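Local coordinates for apical membrane antigen 1, soluble form (Toxoplasma gondii, PDB 2X2Z), which helps the parasite invade host cells as a microneme-derived surface protein of the moving junction, the ring formed between parasite and host plasma membranes, at residues 124-129 and 217-222; 278-283 and 291-296; 377-382 and 393-398. All coordinates share one frame; numbering follows the deposited sequence.

Contact 1 of 3, residues 124-129 and 217-222; sequences ASTDLG and DAFISK
Asp217 OD1 is the atom that ties this contact together, approached by three groups. Ser125 N donates to it over 2.9 Å, nearly straight at 165° and into the syn lone pair, on the side of OD2. The hydroxyl Ser125 OG adds a weak bond to the same OD1 at 3.1 Å; a chi1 of 70° sets OG between its own backbone N and carbonyl carbon, which brings it to the same oxygen as the residue's own N-H. A water, modelled unusually close to OD1, seems to connect it to Thr126 OG1. That hydroxyl has a second task: Thr126 sits at the N-cap of helix 127-136, and OG1 receives the capping bond from Gly129 N at 3.1 Å.

Phe219 fills the apolar half. The edge of its ring meets the cap, CZ lying 3.5 Å from Thr126 OG1 and CE2 3.6 Å from Gly129 CA, while Leu128 CD1 approaches CE1 obliquely at 3.7 Å. Ile220 CG1 of the same segment lies over one face of the ring, towards its rim, and Ile220 CD1 meets Thr126 CG2 tip to tip at 3.8 Å. Strand 150-157 backs Leu128 with Phe154 and Tyr156.

Within domain I, the start of helix 127-136 thus meets the short helix 219-222. An amide, a hydroxyl and apparently a water on one oxygen are consistent with an ionised carboxylate.

Contact 2 of 3, residues 278-283 and 291-296; sequences TYPLTS and WPLHQS
Two similar first torsions send Leu293 and Gln295 towards Pro280: in both, CG stands anti to the carbonyl carbon, with chi1 of -61° for Leu293 and -73° for Gln295. The Gln295 chain then runs on extended (chi2 177°), which lays its aliphatic part across the pyrrolidine ring at about a right angle. Gln295 CG stands over one face of that ring, within 3.8 Å of Pro280 CB, and the amide beyond it reaches the backbone between Thr278 and Pro280; which way round that amide is turned is doubtful.

Leu293 comes instead at the CG end of the proline, close to the ring plane, and also crosses it nearly at right angles. Its CB lies 3.9 Å from Pro280 CG, and its CD1 is at the same 3.9 Å from that carbon. The other neighbour of CD1 is the methyl Thr282 CG2, 3.8 Å away, so this branch bridges alternate residues of the 278-283 segment. Thr282 turns its hydroxyl to Gln284 instead. Pro280 is thus touched by both side chains, Leu293 and Gln295, with Trp287 as a further neighbour.

Both segments belong to the long irregular excursion between helix 258-267 and strand 308-313. Tyr279 stacks on Tyr178, while Leu293 rests on Thr45 and Tyr47 of strand 45-49. This is the extended domain II loop that folds over the apical surface of domain I, a hallmark of AMA1 proteins.

Contact 3 of 3, residues 377-382 and 393-398; sequences FPDSFG and KTSCVG
Phe377 and Thr394 make the tight side of this contact. The methyl Thr394 CG2 sits at the edge of the Phe377 ring, near its plane and 3.5 Å from both CE2 and CZ. A chi1 of -161° turns the Phe377 ring toward the 393-398 strand, edge first, where CD2 also nears Cys396 CB at 4.1 Å. Close by, the backbones pair as antiparallel strands: Ser380 and Thr394 form a hydrogen-bonded pair, Thr394 N giving to Ser380 O at 2.9 Å and Ser380 N returning the bond to Thr394 O at 2.9 Å. The first of these is almost straight (175°), the second more bent.

The face carrying Lys393 and Phe381 is looser. These two lie side by side and point the same way, the fully extended lysine running along the ring. Its CG stands 4.2 Å from the Phe381 centroid and 29° off the normal, an off-centre CH-pi contact. At the far end Lys393 NZ reaches Asp379 OD2 only as a long salt bridge of 3.8 Å, probably a weak attraction. By the other oxygen, Asp379 OD1, a water modelled very close to it also donates to Phe377 O and accepts from Cys396 N, bridging the segments beyond the last backbone pair.

Short strand 380-381 is one edge of a three-stranded antiparallel sheet in domain III. Strand 390-397 is its centre, disulfide-linked through Cys396 to Cys372, and strand 400-407 lies beyond it, bringing Ile401 against Phe377 and Val406 against Lys393.

The three contacts follow one another along the chain and fall in domains I, II and III respectively. Contact 1 is buried, and a carboxylate oxygen and a helix cap do its work beside an aromatic ring. Contact 2, with centre about 34 Å from that of contact 1, lies at the surface and relies on apolar packing between two irregular pieces of one loop. Contact 3 is partly buried and the one built on strand pairing, with backbone bonds at its heart and charge and water at its margin. Contacts 2 and 3 lie on opposite sides of the chain's centre, their centres about 55 Å apart, and no two of the three touch or share a helix or strand.

Contact 1 of 3, residues 124-129 and 217-222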
ATOM      1  N   ALA A 124      19.944   7.100  -2.248  1.00 26.49           N
ATOM      2  CA  ALA A 124      19.034   6.863  -1.124  1.00 25.04           C
ATOM      3  C   ALA A 124      19.776   6.469   0.127  1.00 24.82           C
ATOM      4  O   ALA A 124      20.778   5.743   0.087  1.00 25.30           O
ATOM      5  CB  ALA A 124      17.968   5.783  -1.478  1.00 26.30           C
ATOM      6  N   SER A 125      19.257   6.911   1.255  1.00 25.00           N
ATOM      7  CA  SER A 125      19.808   6.523   2.545  1.00 25.35           C
ATOM      8  C   SER A 125      19.299   5.230   3.211  1.00 24.51           C
ATOM      9  O   SER A 125      19.922   4.784   4.151  1.00 24.09           O
ATOM     10  CB  SER A 125      19.736   7.708   3.511  1.00 26.13           C
ATOM     11  OG  SER A 125      18.395   8.002   3.878  1.00 27.43           O
ATOM     12  N   THR A 126      18.215   4.599   2.720  1.00 23.42           N
ATOM     13  CA  THR A 126      17.759   3.346   3.301  1.00 21.98           C
ATOM     14  C   THR A 126      17.786   2.249   2.248  1.00 22.64           C
ATOM     15  O   THR A 126      17.684   2.529   1.065  1.00 23.00           O
ATOM     16  CB  THR A 126      16.293   3.414   3.804  1.00 22.49           C
ATOM     17  OG1 THR A 126      15.424   3.760   2.715  1.00 20.94           O
ATOM     18  CG2 THR A 126      16.126   4.417   4.891  1.00 22.38           C
ATOM     19  N   ASP A 127      17.877   0.989   2.674  1.00 21.92           N
ATOM     20  CA  ASP A 127      17.780  -0.132   1.704  1.00 21.35           C
ATOM     21  C   ASP A 127      16.518  -0.133   0.845  1.00 20.16           C
ATOM     22  O   ASP A 127      16.611  -0.310  -0.372  1.00 19.44           O
ATOM     23  CB  ASP A 127      17.997  -1.472   2.417  1.00 19.59           C
ATOM     24  CG  ASP A 127      19.433  -1.611   2.902  1.00 23.96           C
ATOM     25  OD1 ASP A 127      19.769  -2.584   3.605  1.00 25.74           O
ATOM     26  OD2 ASP A 127      20.251  -0.718   2.541  1.00 25.60           O
ATOM     27  N   LEU A 128      15.340   0.084   1.446  1.00 19.79           N
ATOM     28  CA  LEU A 128      14.121   0.085   0.614  1.00 19.33           C
ATOM     29  C   LEU A 128      14.218   1.233  -0.401  1.00 18.62           C
ATOM     30  O   LEU A 128      13.839   1.113  -1.583  1.00 17.73           O
ATOM     31  CB  LEU A 128      12.868   0.310   1.462  1.00 18.83           C
ATOM     32  CG  LEU A 128      11.543  -0.249   0.968  1.00 21.11           C
ATOM     33  CD1 LEU A 128      10.375   0.559   1.517  1.00 16.68           C
ATOM     34  CD2 LEU A 128      11.462  -0.553  -0.555  1.00 14.98           C
ATOM     35  N   GLY A 129      14.687   2.388   0.057  1.00 17.17           N
ATOM     36  CA  GLY A 129      14.799   3.493  -0.869  1.00 16.82           C
ATOM     37  C   GLY A 129      15.807   3.240  -1.958  1.00 18.24           C
ATOM     38  O   GLY A 129      15.630   3.740  -3.070  1.00 20.69           O
ATOM     39  N   ASP A 217      13.947   9.247  -0.469  1.00 23.62           N
ATOM     40  CA  ASP A 217      13.960   9.288   1.015  1.00 23.61           C
ATOM     41  C   ASP A 217      12.618   9.800   1.513  1.00 22.59           C
ATOM     42  O   ASP A 217      12.323   9.643   2.687  1.00 23.78           O
ATOM     43  CB  ASP A 217      15.079  10.153   1.626  1.00 24.05           C
ATOM     44  CG  ASP A 217      16.477   9.557   1.471  1.00 27.62           C
ATOM     45  OD1 ASP A 217      16.680   8.336   1.351  1.00 26.71           O
ATOM     46  OD2 ASP A 217      17.433  10.358   1.486  1.00 28.95           O
ATOM     47  N   ALA A 218      11.788  10.350   0.616  1.00 19.89           N
ATOM     48  CA  ALA A 218      10.536  10.961   1.031  1.00 19.81           C
ATOM     49  C   ALA A 218       9.525   9.966   1.697  1.00 19.82           C
ATOM     50  O   ALA A 218       8.735  10.392   2.536  1.00 17.69           O
ATOM     51  CB  ALA A 218       9.859  11.670  -0.151  1.00 19.03           C
ATOM     52  N   PHE A 219       9.609   8.675   1.369  1.00 17.40           N
ATOM     53  CA  PHE A 219       8.559   7.725   1.798  1.00 19.04           C
ATOM     54  C   PHE A 219       8.647   7.512   3.290  1.00 19.09           C
ATOM     55  O   PHE A 219       7.655   7.181   3.976  1.00 17.20           O
ATOM     56  CB  PHE A 219       8.665   6.413   1.019  1.00 16.88           C
ATOM     57  CG  PHE A 219       9.817   5.554   1.477  1.00 17.89           C
ATOM     58  CD1 PHE A 219       9.662   4.716   2.596  1.00 16.37           C
ATOM     59  CD2 PHE A 219      11.014   5.567   0.788  1.00 16.44           C
ATOM     60  CE1 PHE A 219      10.722   3.907   3.067  1.00 19.25           C
ATOM     61  CE2 PHE A 219      12.139   4.782   1.240  1.00 17.99           C
ATOM     62  CZ  PHE A 219      11.976   3.940   2.395  1.00 20.77           C
ATOM     63  N   ILE A 220       9.845   7.756   3.807  1.00 21.11           N
ATOM     64  CA  ILE A 220      10.172   7.422   5.183  1.00 24.29           C
ATOM     65  C   ILE A 220       9.290   8.227   6.133  1.00 25.23           C
ATOM     66  O   ILE A 220       8.809   7.710   7.170  1.00 26.44           O
ATOM     67  CB  ILE A 220      11.640   7.785   5.497  1.00 24.08           C
ATOM     68  CG1 ILE A 220      12.586   6.883   4.708  1.00 27.79           C
ATOM     69  CG2 ILE A 220      11.902   7.686   6.970  1.00 25.23           C
ATOM     70  CD1 ILE A 220      13.960   7.476   4.544  1.00 28.39           C
ATOM     71  N   SER A 221       9.110   9.499   5.783  1.00 25.67           N
ATOM     72  CA  SER A 221       8.430  10.461   6.627  1.00 25.42           C
ATOM     73  C   SER A 221       7.083  10.899   6.049  1.00 24.00           C
ATOM     74  O   SER A 221       6.306  11.462   6.786  1.00 25.83           O
ATOM     75  CB  SER A 221       9.348  11.696   6.863  1.00 27.57           C
ATOM     76  OG  SER A 221       9.337  12.574   5.718  1.00 29.58           O
ATOM     77  N   LYS A 222       6.765  10.587   4.787  1.00 20.71           N
ATOM     78  CA  LYS A 222       5.478  10.988   4.231  1.00 20.39           C
ATOM     79  C   LYS A 222       4.454   9.852   3.953  1.00 19.71           C
ATOM     80  O   LYS A 222       3.415  10.074   3.323  1.00 20.49           O
ATOM     81  CB  LYS A 222       5.703  11.738   2.930  1.00 21.13           C
ATOM     82  CG  LYS A 222       6.554  13.048   3.087  1.00 25.12           C
ATOM     83  CD  LYS A 222       6.355  13.954   1.849  1.00 32.30           C
ATOM     84  CE  LYS A 222       7.125  15.317   1.977  1.00 33.51           C
ATOM     85  NZ  LYS A 222       7.439  15.701   3.434  1.00 31.41           N
TER
HETATM   86  O   HOH W   1      15.313   6.200   1.450  1.00 14.66           O

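Contact 2 of 3, residues 278-283 and 291-296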
ATOM      1  N   THR A 278     -13.997  -3.301 -17.423  1.00 36.92           N
ATOM      2  CA  THR A 278     -13.873  -4.145 -18.622  1.00 38.01           C
ATOM      3  C   THR A 278     -12.571  -3.776 -19.303  1.00 38.61           C
ATOM      4  O   THR A 278     -12.221  -2.589 -19.410  1.00 38.88           O
ATOM      5  CB  THR A 278     -14.979  -3.895 -19.639  1.00 38.56           C
ATOM      6  OG1 THR A 278     -14.815  -2.574 -20.188  1.00 41.09           O
ATOM      7  CG2 THR A 278     -16.401  -4.047 -18.992  1.00 36.39           C
ATOM      8  N   TYR A 279     -11.843  -4.754 -19.800  1.00 38.35           N
ATOM      9  CA  TYR A 279     -10.552  -4.375 -20.325  1.00 39.39           C
ATOM     10  C   TYR A 279     -10.634  -3.973 -21.824  1.00 39.30           C
ATOM     11  O   TYR A 279     -11.731  -3.928 -22.402  1.00 38.69           O
ATOM     12  CB  TYR A 279      -9.408  -5.353 -19.908  1.00 40.09           C
ATOM     13  CG  TYR A 279      -9.547  -6.035 -18.505  1.00 39.11           C
ATOM     14  CD1 TYR A 279     -10.277  -5.457 -17.443  1.00 37.22           C
ATOM     15  CD2 TYR A 279      -8.921  -7.276 -18.263  1.00 41.26           C
ATOM     16  CE1 TYR A 279     -10.383  -6.108 -16.172  1.00 36.97           C
ATOM     17  CE2 TYR A 279      -9.011  -7.938 -16.992  1.00 37.58           C
ATOM     18  CZ  TYR A 279      -9.741  -7.376 -15.966  1.00 40.60           C
ATOM     19  OH  TYR A 279      -9.811  -8.114 -14.749  1.00 37.37           O
ATOM     20  N   PRO A 280      -9.504  -3.583 -22.420  1.00 39.48           N
ATOM     21  CA  PRO A 280      -9.588  -2.876 -23.701  1.00 39.99           C
ATOM     22  C   PRO A 280     -10.060  -3.755 -24.887  1.00 40.51           C
ATOM     23  O   PRO A 280      -9.674  -4.937 -24.967  1.00 39.12           O
ATOM     24  CB  PRO A 280      -8.149  -2.403 -23.932  1.00 40.37           C
ATOM     25  CG  PRO A 280      -7.324  -2.908 -22.740  1.00 40.39           C
ATOM     26  CD  PRO A 280      -8.122  -3.950 -22.073  1.00 40.35           C
ATOM     27  N   LEU A 281     -10.881  -3.174 -25.782  1.00 40.86           N
ATOM     28  CA  LEU A 281     -11.306  -3.851 -27.039  1.00 42.19           C
ATOM     29  C   LEU A 281     -10.145  -3.905 -28.023  1.00 43.04           C
ATOM     30  O   LEU A 281      -9.738  -2.878 -28.567  1.00 43.75           O
ATOM     31  CB  LEU A 281     -12.490  -3.147 -27.702  1.00 41.62           C
ATOM     32  CG  LEU A 281     -13.692  -2.934 -26.771  1.00 42.95           C
ATOM     33  CD1 LEU A 281     -14.694  -1.903 -27.394  1.00 45.32           C
ATOM     34  CD2 LEU A 281     -14.353  -4.270 -26.408  1.00 39.86           C
ATOM     35  N   THR A 282      -9.587  -5.098 -28.197  1.00 43.10           N
ATOM     36  CA  THR A 282      -8.545  -5.339 -29.186  1.00 43.10           C
ATOM     37  C   THR A 282      -9.158  -6.335 -30.160  1.00 43.29           C
ATOM     38  O   THR A 282     -10.255  -6.863 -29.920  1.00 43.10           O
ATOM     39  CB  THR A 282      -7.270  -6.003 -28.558  1.00 42.74           C
ATOM     40  OG1 THR A 282      -7.624  -7.270 -27.989  1.00 41.46           O
ATOM     41  CG2 THR A 282      -6.628  -5.125 -27.467  1.00 41.99           C
ATOM     42  N   SER A 283      -8.445  -6.631 -31.235  1.00 44.28           N
ATOM     43  CA  SER A 283      -8.873  -7.696 -32.136  1.00 45.43           C
ATOM     44  C   SER A 283      -8.081  -8.996 -31.933  1.00 45.58           C
ATOM     45  O   SER A 283      -8.256  -9.948 -32.704  1.00 45.40           O
ATOM     46  CB  SER A 283      -8.766  -7.247 -33.583  1.00 46.07           C
ATOM     47  OG  SER A 283      -7.522  -7.675 -34.101  1.00 47.68           O
ATOM     48  N   TRP A 291       2.035  -5.230 -20.577  1.00 21.21           N
ATOM     49  CA  TRP A 291       1.635  -4.035 -19.833  1.00 20.79           C
ATOM     50  C   TRP A 291       0.160  -3.736 -20.148  1.00 20.23           C
ATOM     51  O   TRP A 291      -0.238  -3.940 -21.250  1.00 19.10           O
ATOM     52  CB  TRP A 291       2.530  -2.837 -20.260  1.00 20.66           C
ATOM     53  CG  TRP A 291       4.040  -3.139 -20.209  1.00 22.49           C
ATOM     54  CD1 TRP A 291       4.674  -3.929 -19.295  1.00 22.73           C
ATOM     55  CD2 TRP A 291       5.086  -2.619 -21.070  1.00 26.42           C
ATOM     56  NE1 TRP A 291       6.024  -3.987 -19.546  1.00 26.20           N
ATOM     57  CE2 TRP A 291       6.317  -3.184 -20.617  1.00 27.22           C
ATOM     58  CE3 TRP A 291       5.102  -1.757 -22.187  1.00 27.38           C
ATOM     59  CZ2 TRP A 291       7.568  -2.892 -21.220  1.00 29.19           C
ATOM     60  CZ3 TRP A 291       6.368  -1.466 -22.808  1.00 28.95           C
ATOM     61  CH2 TRP A 291       7.579  -2.027 -22.306  1.00 31.64           C
ATOM     62  N   PRO A 292      -0.609  -3.172 -19.206  1.00 19.70           N
ATOM     63  CA  PRO A 292      -1.972  -2.757 -19.497  1.00 20.15           C
ATOM     64  C   PRO A 292      -2.019  -1.655 -20.548  1.00 21.32           C
ATOM     65  O   PRO A 292      -1.130  -0.724 -20.577  1.00 19.48           O
ATOM     66  CB  PRO A 292      -2.446  -2.155 -18.177  1.00 20.34           C
ATOM     67  CG  PRO A 292      -1.412  -2.574 -17.132  1.00 17.52           C
ATOM     68  CD  PRO A 292      -0.142  -2.558 -17.948  1.00 21.39           C
ATOM     69  N   LEU A 293      -3.030  -1.747 -21.399  1.00 21.87           N
ATOM     70  CA  LEU A 293      -3.223  -0.730 -22.416  1.00 24.02           C
ATOM     71  C   LEU A 293      -4.004   0.430 -21.848  1.00 23.57           C
ATOM     72  O   LEU A 293      -4.894   0.247 -21.041  1.00 22.72           O
ATOM     73  CB  LEU A 293      -3.930  -1.316 -23.637  1.00 23.86           C
ATOM     74  CG  LEU A 293      -3.227  -2.455 -24.382  1.00 26.38           C
ATOM     75  CD1 LEU A 293      -4.267  -3.290 -25.184  1.00 21.55           C
ATOM     76  CD2 LEU A 293      -2.174  -1.939 -25.302  1.00 27.24           C
ATOM     77  N   HIS A 294      -3.642   1.645 -22.262  1.00 26.65           N
ATOM     78  CA  HIS A 294      -4.480   2.842 -22.058  1.00 27.51           C
ATOM     79  C   HIS A 294      -5.922   2.593 -22.565  1.00 28.45           C
ATOM     80  O   HIS A 294      -6.129   1.925 -23.554  1.00 28.03           O
ATOM     81  CB  HIS A 294      -3.852   4.041 -22.783  1.00 27.46           C
ATOM     82  CG  HIS A 294      -4.705   5.266 -22.751  1.00 26.29           C
ATOM     83  ND1 HIS A 294      -4.608   6.206 -21.756  1.00 26.26           N
ATOM     84  CD2 HIS A 294      -5.681   5.705 -23.590  1.00 25.60           C
ATOM     85  CE1 HIS A 294      -5.468   7.188 -21.994  1.00 26.04           C
ATOM     86  NE2 HIS A 294      -6.129   6.908 -23.098  1.00 24.83           N
ATOM     87  N   GLN A 295      -6.908   3.050 -21.816  1.00 30.94           N
ATOM     88  CA  GLN A 295      -8.330   2.924 -22.181  1.00 32.74           C
ATOM     89  C   GLN A 295      -8.916   4.272 -21.831  1.00 33.51           C
ATOM     90  O   GLN A 295      -8.651   4.752 -20.718  1.00 33.03           O
ATOM     91  CB  GLN A 295      -9.055   1.927 -21.277  1.00 33.62           C
ATOM     92  CG  GLN A 295      -8.739   0.484 -21.511  1.00 38.19           C
ATOM     93  CD  GLN A 295      -9.445  -0.450 -20.514  1.00 40.96           C
ATOM     94  OE1 GLN A 295     -10.627  -0.286 -20.180  1.00 42.99           O
ATOM     95  NE2 GLN A 295      -8.721  -1.441 -20.064  1.00 42.66           N
ATOM     96  N   SER A 296      -9.734   4.842 -22.733  1.00 34.48           N
ATOM     97  CA  SER A 296     -10.471   6.124 -22.539  1.00 35.63           C
ATOM     98  C   SER A 296     -11.124   6.202 -21.159  1.00 34.94           C
ATOM     99  O   SER A 296     -10.959   7.182 -20.429  1.00 35.65           O
ATOM    100  CB  SER A 296     -11.605   6.296 -23.616  1.00 36.13           C
ATOM    101  OG  SER A 296     -11.138   6.313 -24.968  1.00 40.01           O
TER

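Contact 3 of 3, residues 377-382 and 393-398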
ATOM      1  N   PHE A 377       1.140  18.980  29.749  1.00 44.67           N
ATOM      2  CA  PHE A 377      -0.010  18.555  28.961  1.00 42.67           C
ATOM      3  C   PHE A 377      -1.123  18.168  29.903  1.00 40.80           C
ATOM      4  O   PHE A 377      -1.411  16.972  30.061  1.00 41.52           O
ATOM      5  CB  PHE A 377       0.373  17.382  28.049  1.00 43.07           C
ATOM      6  CG  PHE A 377      -0.556  17.164  26.915  1.00 43.39           C
ATOM      7  CD1 PHE A 377      -0.241  17.629  25.657  1.00 44.91           C
ATOM      8  CD2 PHE A 377      -1.739  16.453  27.097  1.00 48.09           C
ATOM      9  CE1 PHE A 377      -1.096  17.412  24.587  1.00 48.32           C
ATOM     10  CE2 PHE A 377      -2.610  16.221  26.039  1.00 48.27           C
ATOM     11  CZ  PHE A 377      -2.298  16.696  24.782  1.00 48.38           C
ATOM     12  N   PRO A 378      -1.765  19.174  30.520  1.00 38.17           N
ATOM     13  CA  PRO A 378      -2.810  18.966  31.517  1.00 37.44           C
ATOM     14  C   PRO A 378      -4.093  18.362  30.896  1.00 35.60           C
ATOM     15  O   PRO A 378      -4.353  18.543  29.725  1.00 34.69           O
ATOM     16  CB  PRO A 378      -3.113  20.377  32.003  1.00 36.16           C
ATOM     17  CG  PRO A 378      -2.865  21.217  30.795  1.00 37.93           C
ATOM     18  CD  PRO A 378      -1.648  20.598  30.144  1.00 38.72           C
ATOM     19  N   ASP A 379      -4.871  17.670  31.704  1.00 35.45           N
ATOM     20  CA  ASP A 379      -6.185  17.212  31.296  1.00 34.97           C
ATOM     21  C   ASP A 379      -7.001  18.360  30.698  1.00 34.69           C
ATOM     22  O   ASP A 379      -7.077  19.468  31.254  1.00 33.63           O
ATOM     23  CB  ASP A 379      -6.899  16.656  32.496  1.00 34.98           C
ATOM     24  CG  ASP A 379      -6.413  15.294  32.861  1.00 35.82           C
ATOM     25  OD1 ASP A 379      -5.263  14.929  32.480  1.00 31.94           O
ATOM     26  OD2 ASP A 379      -7.207  14.584  33.525  1.00 39.32           O
ATOM     27  N   SER A 380      -7.573  18.111  29.531  1.00 33.61           N
ATOM     28  CA  SER A 380      -8.277  19.164  28.809  1.00 33.27           C
ATOM     29  C   SER A 380      -9.605  18.582  28.337  1.00 32.54           C
ATOM     30  O   SER A 380      -9.619  17.463  27.811  1.00 32.50           O
ATOM     31  CB  SER A 380      -7.443  19.567  27.626  1.00 33.19           C
ATOM     32  OG  SER A 380      -8.071  20.589  26.896  1.00 35.42           O
ATOM     33  N   PHE A 381     -10.712  19.301  28.508  1.00 30.53           N
ATOM     34  CA  PHE A 381     -12.015  18.684  28.201  1.00 29.38           C
ATOM     35  C   PHE A 381     -12.715  19.502  27.167  1.00 29.30           C
ATOM     36  O   PHE A 381     -12.679  20.742  27.213  1.00 31.10           O
ATOM     37  CB  PHE A 381     -12.884  18.572  29.433  1.00 29.43           C
ATOM     38  CG  PHE A 381     -12.399  17.575  30.438  1.00 29.75           C
ATOM     39  CD1 PHE A 381     -12.983  16.318  30.526  1.00 27.83           C
ATOM     40  CD2 PHE A 381     -11.410  17.909  31.351  1.00 28.89           C
ATOM     41  CE1 PHE A 381     -12.556  15.394  31.489  1.00 29.81           C
ATOM     42  CE2 PHE A 381     -10.983  16.981  32.305  1.00 30.88           C
ATOM     43  CZ  PHE A 381     -11.568  15.738  32.389  1.00 26.44           C
ATOM     44  N   GLY A 382     -13.300  18.850  26.184  1.00 27.00           N
ATOM     45  CA  GLY A 382     -14.104  19.594  25.260  1.00 26.31           C
ATOM     46  C   GLY A 382     -15.503  19.892  25.810  1.00 24.72           C
ATOM     47  O   GLY A 382     -15.858  19.457  26.914  1.00 23.02           O
ATOM     48  N   LYS A 393     -12.015  14.144  25.887  1.00 20.88           N
ATOM     49  CA  LYS A 393     -11.011  14.256  26.978  1.00 21.29           C
ATOM     50  C   LYS A 393      -9.624  13.999  26.387  1.00 21.46           C
ATOM     51  O   LYS A 393      -9.349  12.896  25.858  1.00 19.02           O
ATOM     52  CB  LYS A 393     -11.243  13.262  28.134  1.00 21.69           C
ATOM     53  CG  LYS A 393     -10.189  13.457  29.257  1.00 24.69           C
ATOM     54  CD  LYS A 393     -10.335  12.503  30.404  1.00 27.79           C
ATOM     55  CE  LYS A 393      -9.272  12.748  31.441  1.00 27.37           C
ATOM     56  NZ  LYS A 393      -9.263  11.585  32.375  1.00 27.04           N
ATOM     57  N   THR A 394      -8.757  15.011  26.463  1.00 21.25           N
ATOM     58  CA  THR A 394      -7.414  14.860  25.957  1.00 19.93           C
ATOM     59  C   THR A 394      -6.422  14.951  27.137  1.00 21.33           C
ATOM     60  O   THR A 394      -6.528  15.881  27.966  1.00 21.35           O
ATOM     61  CB  THR A 394      -7.117  15.928  24.952  1.00 21.08           C
ATOM     62  OG1 THR A 394      -8.036  15.809  23.856  1.00 19.38           O
ATOM     63  CG2 THR A 394      -5.695  15.757  24.424  1.00 21.08           C
ATOM     64  N   SER A 395      -5.464  14.019  27.226  1.00 19.43           N
ATOM     65  CA  SER A 395      -4.602  13.960  28.407  1.00 19.55           C
ATOM     66  C   SER A 395      -3.309  13.164  28.173  1.00 19.26           C
ATOM     67  O   SER A 395      -3.042  12.681  27.054  1.00 18.58           O
ATOM     68  CB  SER A 395      -5.386  13.365  29.576  1.00 19.16           C
ATOM     69  OG  SER A 395      -5.602  12.009  29.283  1.00 19.75           O
ATOM     70  N   CYS A 396      -2.512  13.010  29.222  1.00 19.46           N
ATOM     71  CA  CYS A 396      -1.181  12.406  29.096  1.00 19.56           C
ATOM     72  C   CYS A 396      -1.044  11.300  30.144  1.00 19.10           C
ATOM     73  O   CYS A 396      -1.232  11.550  31.333  1.00 18.81           O
ATOM     74  CB  CYS A 396      -0.072  13.458  29.301  1.00 20.82           C
ATOM     75  SG  CYS A 396       1.561  12.749  28.893  1.00 23.99           S
ATOM     76  N   VAL A 397      -0.798  10.065  29.697  1.00 19.23           N
ATOM     77  CA  VAL A 397      -0.631   8.925  30.606  1.00 19.57           C
ATOM     78  C   VAL A 397       0.574   8.096  30.164  1.00 17.91           C
ATOM     79  O   VAL A 397       0.721   7.735  29.001  1.00 15.34           O
ATOM     80  CB  VAL A 397      -1.890   7.982  30.630  1.00 19.44           C
ATOM     81  CG1 VAL A 397      -1.585   6.739  31.463  1.00 19.38           C
ATOM     82  CG2 VAL A 397      -3.099   8.715  31.175  1.00 22.32           C
ATOM     83  N   GLY A 398       1.470   7.875  31.107  1.00 19.54           N
ATOM     84  CA  GLY A 398       2.726   7.211  30.827  1.00 19.92           C
ATOM     85  C   GLY A 398       3.481   7.801  29.633  1.00 19.49           C
ATOM     86  O   GLY A 398       4.058   7.077  28.857  1.00 20.51           O
TER
HETATM   87  O   HOH W   2      -2.949  15.094  31.470  1.00 26.27           O
HETATM   88  O   HOH W   3      -9.734  18.294  24.449  1.00 34.56           O